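Local coordinates for seryl-tRNA synthetase (Pyrococcus horikoshii, PDB 2DQ0), which probably attaches serine to tRNA(Ser), and also to tRNA(Sec), at the expense of ATP, as a homodimeric class II aminoacyl-tRNA synthetase, at residues L6-P11 with E32-D37; E12-D17 with P107-P112; A132-G137 with M150-L155; Q332-P337 with R429-L434. One frame throughout, in Å; residues are numbered along the deposited sequence.

Contact 1 of 4, residues L6-P11 with E32-D37; sequences LIRENP and EILKLD
Ile-7 and Ile-33 reach toward each other tip to tip, joining the short helix 4-9 to helix 28-65, a long helix of the coiled-coil N-terminal extension that is involved in tRNA binding. The apolar part is built from four side chains. Ile-7 carries CG1 between its backbone N and carbonyl carbon (chi1 69°), and from there CG1 lies 3.2 Å from Ile-33 CD1. Its terminal CD1 goes on to lie 3.3 Å from Leu-34 CD2, the two side chains sliding past each other in opposite directions. Leu-34 thus uses both branches, since its CD1 meets Pro-11 CB at 4.0 Å. Tyr-102 of helix 72-103 packs against Ile-33 as well, so the second long helix of the extension closes on the same group.

The polar part is a salt bridge between Arg-8 NH2 and Asp-37 OD2. The exact place of OD2 is doubtful because it sits too near Arg-8 CD; as modelled, it lies at the edge of the guanidinium. An alanine in place of Arg-8 would probably leave the Asp-37 carboxylate without this close cationic mate, although Arg-41 makes a long, weak ion pair with it. Nearer the backbone of the arginine, Arg-8 CG lies 4.1 Å from Leu-34 CD2.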
loop_
_atom_site.group_PDB
_atom_site.type_symbol
_atom_site.label_atom_id
_atom_site.label_comp_id
_atom_site.label_asym_id
_atom_site.label_seq_id
_atom_site.Cartn_x
_atom_site.Cartn_y
_atom_site.Cartn_z
ATOM N N LEU A 6 28.127 -20.036 -17.520
ATOM C CA LEU A 6 29.157 -19.434 -16.693
ATOM C C LEU A 6 29.730 -20.376 -15.630
ATOM O O LEU A 6 30.938 -20.356 -15.348
ATOM C CB LEU A 6 28.599 -18.153 -16.065
ATOM C CG LEU A 6 29.546 -17.285 -15.241
ATOM C CD1 LEU A 6 29.566 -17.761 -13.787
ATOM C CD2 LEU A 6 30.934 -17.324 -15.866
ATOM N N ILE A 7 28.887 -21.220 -15.052
ATOM C CA ILE A 7 29.394 -22.132 -14.042
ATOM C C ILE A 7 30.119 -23.283 -14.747
ATOM O O ILE A 7 30.992 -23.936 -14.172
ATOM C CB ILE A 7 28.249 -22.681 -13.103
ATOM C CG1 ILE A 7 27.339 -23.622 -13.880
ATOM C CG2 ILE A 7 27.416 -21.529 -12.515
ATOM C CD1 ILE A 7 27.852 -25.042 -13.929
ATOM N N ARG A 8 29.756 -23.543 -15.997
ATOM C CA ARG A 8 30.417 -24.618 -16.719
ATOM C C ARG A 8 31.773 -24.157 -17.226
ATOM O O ARG A 8 32.748 -24.887 -17.150
ATOM C CB ARG A 8 29.557 -25.115 -17.886
ATOM C CG ARG A 8 28.486 -26.106 -17.458
ATOM C CD ARG A 8 27.926 -26.900 -18.632
ATOM N NE ARG A 8 27.259 -26.050 -19.608
ATOM C CZ ARG A 8 26.020 -26.244 -20.050
ATOM N NH1 ARG A 8 25.501 -25.410 -20.940
ATOM N NH2 ARG A 8 25.300 -27.263 -19.599
ATOM N N GLU A 9 31.834 -22.927 -17.718
ATOM C CA GLU A 9 33.078 -22.385 -18.239
ATOM C C GLU A 9 33.997 -21.704 -17.230
ATOM O O GLU A 9 35.047 -21.188 -17.618
ATOM C CB GLU A 9 32.779 -21.451 -19.412
ATOM C CG GLU A 9 32.343 -22.224 -20.647
ATOM C CD GLU A 9 31.710 -21.341 -21.694
ATOM O OE1 GLU A 9 32.283 -20.270 -21.989
ATOM O OE2 GLU A 9 30.643 -21.723 -22.225
ATOM N N ASN A 10 33.611 -21.680 -15.951
ATOM C CA ASN A 10 34.492 -21.113 -14.925
ATOM C C ASN A 10 34.053 -21.296 -13.492
ATOM O O ASN A 10 33.920 -20.337 -12.748
ATOM C CB ASN A 10 34.786 -19.628 -15.155
ATOM C CG ASN A 10 36.136 -19.211 -14.536
ATOM O OD1 ASN A 10 36.550 -18.055 -14.630
ATOM N ND2 ASN A 10 36.825 -20.169 -13.904
ATOM N N PRO A 11 33.861 -22.548 -13.071
ATOM C CA PRO A 11 33.437 -22.857 -11.700
ATOM C C PRO A 11 34.294 -22.243 -10.590
ATOM O O PRO A 11 33.775 -21.882 -9.528
ATOM C CB PRO A 11 33.438 -24.389 -11.669
ATOM C CG PRO A 11 34.390 -24.768 -12.769
ATOM C CD PRO A 11 34.070 -23.780 -13.850
ATOM N N GLU A 32 27.929 -29.545 -7.362
ATOM C CA GLU A 32 26.660 -30.241 -7.423
ATOM C C GLU A 32 25.942 -29.962 -8.747
ATOM O O GLU A 32 25.470 -30.888 -9.407
ATOM C CB GLU A 32 25.785 -29.853 -6.235
ATOM C CG GLU A 32 24.443 -30.606 -6.157
ATOM C CD GLU A 32 24.570 -32.140 -6.199
ATOM O OE1 GLU A 32 25.663 -32.671 -5.935
ATOM O OE2 GLU A 32 23.557 -32.819 -6.481
ATOM N N ILE A 33 25.881 -28.701 -9.154
ATOM C CA ILE A 33 25.199 -28.372 -10.396
ATOM C C ILE A 33 25.976 -28.963 -11.569
ATOM O O ILE A 33 25.397 -29.346 -12.596
ATOM C CB ILE A 33 25.023 -26.831 -10.574
ATOM C CG1 ILE A 33 26.308 -26.208 -11.092
ATOM C CG2 ILE A 33 24.657 -26.172 -9.225
ATOM C CD1 ILE A 33 26.305 -24.692 -11.024
ATOM N N LEU A 34 27.292 -29.057 -11.406
ATOM C CA LEU A 34 28.129 -29.617 -12.460
ATOM C C LEU A 34 27.875 -31.103 -12.695
ATOM O O LEU A 34 27.704 -31.529 -13.844
ATOM C CB LEU A 34 29.606 -29.388 -12.149
ATOM C CG LEU A 34 30.089 -27.972 -12.463
ATOM C CD1 LEU A 34 31.575 -27.865 -12.158
ATOM C CD2 LEU A 34 29.817 -27.641 -13.915
ATOM N N LYS A 35 27.845 -31.887 -11.618
ATOM C CA LYS A 35 27.608 -33.315 -11.758
ATOM C C LYS A 35 26.180 -33.558 -12.232
ATOM O O LYS A 35 25.888 -34.572 -12.878
ATOM C CB LYS A 35 27.895 -34.064 -10.435
ATOM C CG LYS A 35 26.689 -34.424 -9.589
ATOM C CD LYS A 35 26.628 -35.922 -9.287
ATOM C CE LYS A 35 27.824 -36.370 -8.460
ATOM N NZ LYS A 35 27.870 -37.847 -8.249
ATOM N N LEU A 36 25.290 -32.622 -11.924
ATOM C CA LEU A 36 23.906 -32.762 -12.339
ATOM C C LEU A 36 23.827 -32.439 -13.819
ATOM O O LEU A 36 23.170 -33.143 -14.579
ATOM C CB LEU A 36 22.994 -31.808 -11.559
ATOM C CG LEU A 36 22.556 -32.137 -10.134
ATOM C CD1 LEU A 36 21.554 -31.072 -9.692
ATOM C CD2 LEU A 36 21.922 -33.521 -10.066
ATOM N N ASP A 37 24.499 -31.364 -14.213
ATOM C CA ASP A 37 24.511 -30.928 -15.602
ATOM C C ASP A 37 25.090 -32.047 -16.443
ATOM O O ASP A 37 24.593 -32.351 -17.522
ATOM C CB ASP A 37 25.371 -29.666 -15.752
ATOM C CG ASP A 37 25.236 -29.015 -17.127
ATOM O OD1 ASP A 37 24.107 -28.649 -17.504
ATOM O OD2 ASP A 37 26.258 -28.855 -17.824
#

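Contact 2 of 4, residues E12-D17 with P107-P112; sequences ELVKND and PNITHP
Thr-110 OG1 donates to Asp-17 OD2 at 2.7 Å, on the syn lone pair of that oxygen. The other oxygen is engaged by the same residue: Thr-110 N gives its hydrogen to Asp-17 OD1 at 2.8 Å, with an angle of 174° at the hydrogen. This second donor also comes from the syn side but stands 31° out of the carboxylate plane. Thr-110 holds OG1 between its backbone N and carbonyl carbon (chi1 72°), which lets hydroxyl and amide face one carboxylate together.

Beside this polar clasp Ile-109 supplies the apolar contact with helix 11-21. Its CG2 lies 3.7 Å from Leu-13 CD1, while CD1, on the other branch, meets Val-14 CB at 4.1 Å.

Residues 107-112 lead away from the arm helix 72-103, and backbone bonds of Asn-108 to Tyr-350 and of His-111 to Ala-353 tie them to the catalytic core. Helix 11-21 is thereby fastened to the connection between arm and core. Arg-21 forms a long, weak ion pair with Asp-17 OD1 and bonds Asn-108 O. With a donor on each oxygen and this cation nearby, Asp-17 is likely to be ionised and limited in its rotation.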
loop_
_atom_site.group_PDB
_atom_site.type_symbol
_atom_site.label_atom_id
_atom_site.label_comp_id
_atom_site.label_asym_id
_atom_site.label_seq_id
_atom_site.Cartn_x
_atom_site.Cartn_y
_atom_site.Cartn_z
ATOM N N GLU A 12 35.593 -22.124 -10.819
ATOM C CA GLU A 12 36.469 -21.543 -9.802
ATOM C C GLU A 12 36.132 -20.073 -9.623
ATOM O O GLU A 12 36.202 -19.559 -8.516
ATOM C CB GLU A 12 37.946 -21.691 -10.197
ATOM C CG GLU A 12 38.453 -23.117 -10.156
ATOM C CD GLU A 12 38.623 -23.634 -8.747
ATOM O OE1 GLU A 12 38.142 -24.757 -8.451
ATOM O OE2 GLU A 12 39.253 -22.916 -7.940
ATOM N N LEU A 13 35.771 -19.403 -10.715
ATOM C CA LEU A 13 35.405 -17.996 -10.657
ATOM C C LEU A 13 34.193 -17.819 -9.755
ATOM O O LEU A 13 34.153 -16.915 -8.924
ATOM C CB LEU A 13 35.085 -17.478 -12.057
ATOM C CG LEU A 13 34.558 -16.057 -12.317
ATOM C CD1 LEU A 13 33.128 -15.950 -11.885
ATOM C CD2 LEU A 13 35.406 -15.037 -11.605
ATOM N N VAL A 14 33.208 -18.693 -9.913
ATOM C CA VAL A 14 32.004 -18.605 -9.112
ATOM C C VAL A 14 32.221 -19.060 -7.656
ATOM O O VAL A 14 31.610 -18.513 -6.728
ATOM C CB VAL A 14 30.821 -19.364 -9.803
ATOM C CG1 VAL A 14 31.308 -20.634 -10.416
ATOM C CG2 VAL A 14 29.713 -19.650 -8.800
ATOM N N LYS A 15 33.102 -20.030 -7.445
ATOM C CA LYS A 15 33.377 -20.477 -6.083
ATOM C C LYS A 15 34.102 -19.387 -5.301
ATOM O O LYS A 15 33.780 -19.114 -4.144
ATOM C CB LYS A 15 34.247 -21.728 -6.077
ATOM C CG LYS A 15 33.575 -22.961 -6.632
ATOM C CD LYS A 15 34.453 -24.181 -6.440
ATOM C CE LYS A 15 33.769 -25.412 -6.985
ATOM N NZ LYS A 15 34.409 -26.655 -6.503
ATOM N N ASN A 16 35.095 -18.769 -5.930
ATOM C CA ASN A 16 35.855 -17.731 -5.253
ATOM C C ASN A 16 35.010 -16.498 -4.955
ATOM O O ASN A 16 35.242 -15.807 -3.954
ATOM C CB ASN A 16 37.093 -17.326 -6.072
ATOM C CG ASN A 16 38.144 -18.434 -6.138
ATOM O OD1 ASN A 16 38.255 -19.263 -5.232
ATOM N ND2 ASN A 16 38.930 -18.437 -7.211
ATOM N N ASP A 17 34.029 -16.218 -5.814
ATOM C CA ASP A 17 33.193 -15.050 -5.590
ATOM C C ASP A 17 32.301 -15.349 -4.387
ATOM O O ASP A 17 32.097 -14.496 -3.515
ATOM C CB ASP A 17 32.356 -14.734 -6.829
ATOM C CG ASP A 17 32.101 -13.232 -6.996
ATOM O OD1 ASP A 17 30.927 -12.817 -6.982
ATOM O OD2 ASP A 17 33.077 -12.466 -7.147
ATOM N N PRO A 107 23.912 -15.964 -5.798
ATOM C CA PRO A 107 24.001 -14.525 -6.035
ATOM C C PRO A 107 24.750 -14.153 -7.287
ATOM O O PRO A 107 25.584 -14.910 -7.769
ATOM C CB PRO A 107 24.706 -14.008 -4.779
ATOM C CG PRO A 107 25.649 -15.094 -4.478
ATOM C CD PRO A 107 24.785 -16.361 -4.682
ATOM N N ASN A 108 24.462 -12.955 -7.789
ATOM C CA ASN A 108 25.113 -12.453 -8.981
ATOM C C ASN A 108 26.612 -12.391 -8.731
ATOM O O ASN A 108 27.053 -12.166 -7.606
ATOM C CB ASN A 108 24.597 -11.058 -9.336
ATOM C CG ASN A 108 24.774 -10.738 -10.815
ATOM O OD1 ASN A 108 24.329 -9.698 -11.302
ATOM N ND2 ASN A 108 25.425 -11.648 -11.538
ATOM N N ILE A 109 27.385 -12.620 -9.787
ATOM C CA ILE A 109 28.824 -12.567 -9.697
ATOM C C ILE A 109 29.170 -11.095 -9.567
ATOM O O ILE A 109 28.645 -10.261 -10.311
ATOM C CB ILE A 109 29.481 -13.135 -10.962
ATOM C CG1 ILE A 109 29.021 -14.576 -11.182
ATOM C CG2 ILE A 109 31.005 -13.093 -10.829
ATOM C CD1 ILE A 109 29.372 -15.497 -10.047
ATOM N N THR A 110 30.044 -10.778 -8.614
ATOM C CA THR A 110 30.452 -9.400 -8.377
ATOM C C THR A 110 31.404 -8.917 -9.455
ATOM O O THR A 110 32.140 -9.703 -10.062
ATOM C CB THR A 110 31.184 -9.232 -7.020
ATOM O OG1 THR A 110 32.486 -9.829 -7.101
ATOM C CG2 THR A 110 30.392 -9.887 -5.886
ATOM N N HIS A 111 31.386 -7.609 -9.670
ATOM C CA HIS A 111 32.254 -6.966 -10.629
ATOM C C HIS A 111 33.654 -6.841 -10.019
ATOM O O HIS A 111 33.827 -6.786 -8.789
ATOM C CB HIS A 111 31.712 -5.587 -10.980
ATOM C CG HIS A 111 32.486 -4.892 -12.055
ATOM N ND1 HIS A 111 33.711 -4.300 -11.826
ATOM C CD2 HIS A 111 32.217 -4.707 -13.371
ATOM C CE1 HIS A 111 34.158 -3.776 -12.953
ATOM N NE2 HIS A 111 33.271 -4.008 -13.904
ATOM N N PRO A 112 34.685 -6.819 -10.877
ATOM C CA PRO A 112 36.058 -6.703 -10.384
ATOM C C PRO A 112 36.293 -5.454 -9.539
ATOM O O PRO A 112 37.144 -5.459 -8.654
ATOM C CB PRO A 112 36.866 -6.698 -11.667
ATOM C CG PRO A 112 36.078 -7.642 -12.523
ATOM C CD PRO A 112 34.680 -7.140 -12.314
#

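Contact 3 of 4, residues A132-G137 with M150-L155; sequences ARVWKG and MEYEIL
Arg-133 and Leu-155 pack obliquely on one face of a two-stranded parallel sheet, whose strands 132-135 and 152-155 belong to a beta-alpha-beta unit with helix 139-146 between them. The pairing is set by backbone bonds: Glu-153 N to Ala-132 O at 2.7 Å, Val-134 N to Glu-153 O at 2.9 Å, and Leu-155 N to Val-134 O. The axes of strands 132-135 and 152-155 are inclined by 33°.

On the Arg-133 face, Leu-155 divides its methyls. CD1 lies 3.7 Å from Arg-133 CB, and CD2 lies 3.7 Å from Arg-133 NE, farther out on the same chain. The bend of the arginine at chi3 (59°) sets NE beside that methyl. Its guanidinium is held elsewhere, NH1 by Asn-420 O and NH2 by Gln-422 O.

The face bearing Ala-132, Val-134, Tyr-152 and Ile-154 is lined by Leu-139 and Phe-142 of the connecting helix. Tyr-152 has CG between its backbone N and carbonyl carbon (chi1 71°), and the ring that starts there meets Phe-142. Tyr-152 CB separately lies 4.2 Å from Val-134 CG2. Ile-154 CD1 lies between two partners, 4.3 Å from Val-134 CB and in the plane of the Tyr-152 ring at its edge. At the start of the strands, the Met-150 side chain, extended through chi1 and chi2, brings CE to 4.3 Å from Ala-132 CB.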
loop_
_atom_site.group_PDB
_atom_site.type_symbol
_atom_site.label_atom_id
_atom_site.label_comp_id
_atom_site.label_asym_id
_atom_site.label_seq_id
_atom_site.Cartn_x
_atom_site.Cartn_y
_atom_site.Cartn_z
ATOM N N ALA A 132 29.662 19.637 6.279
ATOM C CA ALA A 132 28.994 19.052 7.424
ATOM C C ALA A 132 29.029 19.903 8.669
ATOM O O ALA A 132 30.027 20.549 8.984
ATOM C CB ALA A 132 29.599 17.686 7.731
ATOM N N ARG A 133 27.915 19.893 9.382
ATOM C CA ARG A 133 27.818 20.615 10.628
ATOM C C ARG A 133 27.961 19.530 11.691
ATOM O O ARG A 133 27.072 18.716 11.881
ATOM C CB ARG A 133 26.478 21.324 10.704
ATOM C CG ARG A 133 26.282 22.296 9.527
ATOM C CD ARG A 133 24.855 22.861 9.436
ATOM N NE ARG A 133 24.452 23.590 10.631
ATOM C CZ ARG A 133 23.191 23.689 11.045
ATOM N NH1 ARG A 133 22.216 23.103 10.355
ATOM N NH2 ARG A 133 22.898 24.360 12.156
ATOM N N VAL A 134 29.116 19.518 12.349
ATOM C CA VAL A 134 29.449 18.542 13.376
ATOM C C VAL A 134 29.442 19.078 14.808
ATOM O O VAL A 134 29.965 20.155 15.096
ATOM C CB VAL A 134 30.869 17.948 13.125
ATOM C CG1 VAL A 134 31.152 16.801 14.107
ATOM C CG2 VAL A 134 31.003 17.488 11.663
ATOM N N TRP A 135 28.852 18.302 15.705
ATOM C CA TRP A 135 28.826 18.640 17.125
ATOM C C TRP A 135 30.228 18.396 17.679
ATOM O O TRP A 135 30.880 17.416 17.296
ATOM C CB TRP A 135 27.877 17.722 17.860
ATOM C CG TRP A 135 27.854 17.927 19.336
ATOM C CD1 TRP A 135 27.719 19.123 20.007
ATOM C CD2 TRP A 135 27.793 16.901 20.329
ATOM N NE1 TRP A 135 27.561 18.891 21.356
ATOM C CE2 TRP A 135 27.602 17.538 21.583
ATOM C CE3 TRP A 135 27.872 15.500 20.284
ATOM C CZ2 TRP A 135 27.485 16.812 22.794
ATOM C CZ3 TRP A 135 27.753 14.770 21.493
ATOM C CH2 TRP A 135 27.561 15.436 22.727
ATOM N N LYS A 136 30.684 19.262 18.585
ATOM C CA LYS A 136 32.017 19.097 19.167
ATOM C C LYS A 136 32.233 17.651 19.639
ATOM O O LYS A 136 33.331 17.125 19.492
ATOM C CB LYS A 136 32.234 20.079 20.335
ATOM C CG LYS A 136 33.622 19.979 20.990
ATOM C CD LYS A 136 33.753 20.981 22.124
ATOM C CE LYS A 136 35.058 20.807 22.876
ATOM N NZ LYS A 136 35.061 21.509 24.203
ATOM N N GLY A 137 31.171 17.018 20.151
ATOM C CA GLY A 137 31.246 15.653 20.652
ATOM C C GLY A 137 31.265 14.493 19.662
ATOM O O GLY A 137 31.331 13.330 20.072
ATOM N N MET A 150 36.561 15.737 3.875
ATOM C CA MET A 150 35.315 16.498 3.757
ATOM C C MET A 150 35.307 17.784 4.581
ATOM O O MET A 150 35.682 17.782 5.757
ATOM C CB MET A 150 34.128 15.599 4.165
ATOM C CG MET A 150 32.770 16.297 4.303
ATOM S SD MET A 150 31.410 15.131 4.653
ATOM C CE MET A 150 30.118 15.884 3.833
ATOM N N GLU A 151 34.861 18.879 3.966
ATOM C CA GLU A 151 34.823 20.159 4.658
ATOM C C GLU A 151 33.793 20.097 5.771
ATOM O O GLU A 151 32.847 19.315 5.684
ATOM C CB GLU A 151 34.509 21.292 3.674
ATOM C CG GLU A 151 34.912 22.662 4.209
ATOM C CD GLU A 151 36.287 22.635 4.894
ATOM O OE1 GLU A 151 37.294 22.377 4.196
ATOM O OE2 GLU A 151 36.366 22.857 6.131
ATOM N N TYR A 152 33.970 20.899 6.822
ATOM C CA TYR A 152 33.020 20.866 7.929
ATOM C C TYR A 152 33.102 22.033 8.885
ATOM O O TYR A 152 34.137 22.649 9.055
ATOM C CB TYR A 152 33.192 19.577 8.728
ATOM C CG TYR A 152 34.469 19.538 9.522
ATOM C CD1 TYR A 152 34.497 19.918 10.870
ATOM C CD2 TYR A 152 35.657 19.112 8.935
ATOM C CE1 TYR A 152 35.682 19.860 11.612
ATOM C CE2 TYR A 152 36.841 19.053 9.664
ATOM C CZ TYR A 152 36.846 19.420 10.997
ATOM O OH TYR A 152 38.010 19.290 11.709
ATOM N N GLU A 153 31.987 22.298 9.541
ATOM C CA GLU A 153 31.871 23.384 10.490
ATOM C C GLU A 153 31.535 22.764 11.844
ATOM O O GLU A 153 30.746 21.829 11.920
ATOM C CB GLU A 153 30.751 24.305 10.012
ATOM C CG GLU A 153 30.426 25.482 10.881
ATOM C CD GLU A 153 29.374 26.369 10.232
ATOM O OE1 GLU A 153 29.704 27.063 9.235
ATOM O OE2 GLU A 153 28.216 26.356 10.712
ATOM N N ILE A 154 32.155 23.262 12.908
ATOM C CA ILE A 154 31.900 22.744 14.242
ATOM C C ILE A 154 30.732 23.500 14.823
ATOM O O ILE A 154 30.650 24.721 14.694
ATOM C CB ILE A 154 33.098 22.939 15.171
ATOM C CG1 ILE A 154 34.259 22.073 14.696
ATOM C CG2 ILE A 154 32.706 22.610 16.616
ATOM C CD1 ILE A 154 33.937 20.600 14.642
ATOM N N LEU A 155 29.821 22.770 15.457
ATOM C CA LEU A 155 28.650 23.388 16.045
ATOM C C LEU A 155 28.814 23.537 17.532
ATOM O O LEU A 155 29.325 22.624 18.221
ATOM C CB LEU A 155 27.402 22.555 15.790
ATOM C CG LEU A 155 26.884 22.377 14.368
ATOM C CD1 LEU A 155 25.868 21.224 14.366
ATOM C CD2 LEU A 155 26.273 23.671 13.860
#

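Contact 4 of 4, residues Q332-P337 with R429-L434; sequences QELEIP and RIPKVL
Leu-334 and Leu-434 cross at about a right angle, their CD1 methyls 3.6 Å apart. Pro-431 CB also meets Leu-334 CD1, at 4.3 Å. Val-433 crosses Glu-333 at about a right angle too, with CG2 3.6 Å from Glu-333 CB. An alanine in place of Val-433 would probably open a gap beside the Glu-333 chain, which loses the contacts of both methyls.

No hydrogen bond links the two segments, and two of the polar groups find partners outside. Glu-333 OE2 forms a salt bridge with Arg-206 of helix 190-209, and Leu-334 O is bonded to His-421 NE2. Val-433 CG1, anti to the valine backbone N (chi1 -160°), lies beside the carboxylate that Arg-206 binds, 3.8 Å from Glu-333 OE2. Glu-335 OE1 and Lys-432 NZ, opposite in charge, stay 5.5 Å apart and do not pair.

Within the first segment Glu-335 N bonds Gln-332 O at 2.8 Å. With two bonds back into the last turn and a positive phi of 56° at Glu-335, a Schellman motif ends helix 316-333 and turns the chain toward strand 338-342 of the large mixed sheet of the class II catalytic core.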
loop_
_atom_site.group_PDB
_atom_site.type_symbol
_atom_site.label_atom_id
_atom_site.label_comp_id
_atom_site.label_asym_id
_atom_site.label_seq_id
_atom_site.Cartn_x
_atom_site.Cartn_y
_atom_site.Cartn_z
ATOM N N GLN A 332 22.487 17.254 -3.511
ATOM C CA GLN A 332 23.272 18.481 -3.533
ATOM C C GLN A 332 22.296 19.670 -3.584
ATOM O O GLN A 332 22.465 20.645 -2.839
ATOM C CB GLN A 332 24.228 18.505 -4.717
ATOM C CG GLN A 332 25.319 17.470 -4.598
ATOM C CD GLN A 332 26.199 17.406 -5.822
ATOM O OE1 GLN A 332 27.050 16.525 -5.941
ATOM N NE2 GLN A 332 26.004 18.336 -6.735
ATOM N N GLU A 333 21.257 19.593 -4.419
ATOM C CA GLU A 333 20.289 20.696 -4.470
ATOM C C GLU A 333 19.575 20.837 -3.112
ATOM O O GLU A 333 19.230 21.942 -2.674
ATOM C CB GLU A 333 19.272 20.478 -5.598
ATOM C CG GLU A 333 19.924 20.402 -6.994
ATOM C CD GLU A 333 19.000 20.830 -8.137
ATOM O OE1 GLU A 333 18.498 19.953 -8.881
ATOM O OE2 GLU A 333 18.783 22.053 -8.285
ATOM N N LEU A 334 19.361 19.702 -2.452
ATOM C CA LEU A 334 18.721 19.654 -1.149
ATOM C C LEU A 334 19.717 20.128 -0.079
ATOM O O LEU A 334 19.387 20.195 1.112
ATOM C CB LEU A 334 18.274 18.218 -0.865
ATOM C CG LEU A 334 16.783 17.893 -0.919
ATOM C CD1 LEU A 334 16.049 18.960 -1.640
ATOM C CD2 LEU A 334 16.568 16.551 -1.564
ATOM N N GLU A 335 20.934 20.448 -0.525
ATOM C CA GLU A 335 22.006 20.931 0.346
ATOM C C GLU A 335 22.283 19.946 1.485
ATOM O O GLU A 335 22.344 20.327 2.664
ATOM C CB GLU A 335 21.640 22.304 0.930
ATOM C CG GLU A 335 21.280 23.385 -0.090
ATOM C CD GLU A 335 20.767 24.669 0.564
ATOM O OE1 GLU A 335 19.925 25.380 -0.046
ATOM O OE2 GLU A 335 21.209 24.976 1.696
ATOM N N ILE A 336 22.452 18.675 1.130
ATOM C CA ILE A 336 22.723 17.654 2.135
ATOM C C ILE A 336 24.112 17.057 1.949
ATOM O O ILE A 336 24.367 16.329 0.984
ATOM C CB ILE A 336 21.677 16.506 2.097
ATOM C CG1 ILE A 336 20.264 17.071 2.312
ATOM C CG2 ILE A 336 21.983 15.494 3.210
ATOM C CD1 ILE A 336 20.028 17.694 3.707
ATOM N N PRO A 337 25.029 17.352 2.878
ATOM C CA PRO A 337 26.378 16.799 2.738
ATOM C C PRO A 337 26.321 15.267 2.829
ATOM O O PRO A 337 25.509 14.702 3.550
ATOM C CB PRO A 337 27.158 17.489 3.864
ATOM C CG PRO A 337 26.103 17.691 4.932
ATOM C CD PRO A 337 24.860 18.087 4.147
ATOM N N ARG A 429 15.049 24.921 8.427
ATOM C CA ARG A 429 14.984 25.660 7.174
ATOM C C ARG A 429 14.875 24.661 6.046
ATOM O O ARG A 429 15.528 23.622 6.075
ATOM C CB ARG A 429 16.223 26.553 7.010
ATOM C CG ARG A 429 16.271 27.670 8.048
ATOM C CD ARG A 429 17.474 28.578 7.886
ATOM N NE ARG A 429 17.162 29.759 7.083
ATOM C CZ ARG A 429 18.042 30.704 6.768
ATOM N NH1 ARG A 429 17.669 31.745 6.036
ATOM N NH2 ARG A 429 19.300 30.606 7.182
ATOM N N ILE A 430 14.026 24.942 5.065
ATOM C CA ILE A 430 13.906 24.003 3.970
ATOM C C ILE A 430 14.663 24.546 2.761
ATOM O O ILE A 430 14.571 25.716 2.441
ATOM C CB ILE A 430 12.388 23.637 3.671
ATOM C CG1 ILE A 430 11.937 24.216 2.357
ATOM C CG2 ILE A 430 11.483 24.069 4.800
ATOM C CD1 ILE A 430 12.204 23.270 1.243
ATOM N N PRO A 431 15.463 23.691 2.105
ATOM C CA PRO A 431 16.274 24.026 0.924
ATOM C C PRO A 431 15.494 24.821 -0.121
ATOM O O PRO A 431 14.390 24.432 -0.497
ATOM C CB PRO A 431 16.688 22.661 0.380
ATOM C CG PRO A 431 16.684 21.780 1.597
ATOM C CD PRO A 431 15.485 22.239 2.377
ATOM N N LYS A 432 16.087 25.907 -0.610
ATOM C CA LYS A 432 15.451 26.777 -1.609
ATOM C C LYS A 432 14.832 26.021 -2.806
ATOM O O LYS A 432 13.759 26.364 -3.274
ATOM C CB LYS A 432 16.466 27.833 -2.108
ATOM C CG LYS A 432 17.223 28.521 -0.950
ATOM C CD LYS A 432 18.449 29.345 -1.402
ATOM C CE LYS A 432 19.383 29.727 -0.223
ATOM N NZ LYS A 432 18.823 30.739 0.719
ATOM N N VAL A 433 15.507 24.993 -3.285
ATOM C CA VAL A 433 15.007 24.233 -4.415
ATOM C C VAL A 433 13.594 23.703 -4.203
ATOM O O VAL A 433 12.866 23.516 -5.179
ATOM C CB VAL A 433 15.899 23.013 -4.721
ATOM C CG1 VAL A 433 15.660 22.546 -6.149
ATOM C CG2 VAL A 433 17.353 23.362 -4.485
ATOM N N LEU A 434 13.211 23.448 -2.951
ATOM C CA LEU A 434 11.872 22.918 -2.663
ATOM C C LEU A 434 10.795 23.972 -2.420
ATOM O O LEU A 434 9.605 23.645 -2.399
ATOM C CB LEU A 434 11.903 21.955 -1.460
ATOM C CG LEU A 434 12.814 20.730 -1.553
ATOM C CD1 LEU A 434 12.883 20.009 -0.242
ATOM C CD2 LEU A 434 12.311 19.813 -2.647
#

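Contacts 1 and 2 form one neighbourhood, their centres 13 Å apart, and they touch through Leu-6 CD1 and Ile-109 CG1 at 4.2 Å. Their segments alternate along the chain. Their side-chain contacts tie helix 4-9 to the long arm helix and helix 11-21 to the connection between the tRNA-binding extension and the core. Contacts 3 and 4 form a second pair, with centres 18 Å apart, joined where Met-150 CE lies 3.4 Å from Pro-337 CB. The centres of contacts 1 and 3 are 53 Å apart. Neither pair lies in the active site: the Asn-108 side chain is about 11 Å from that of Glu-254, which probably binds serine, and the Leu-334 side chain about 12 Å from the bound seryl-adenylate analogue.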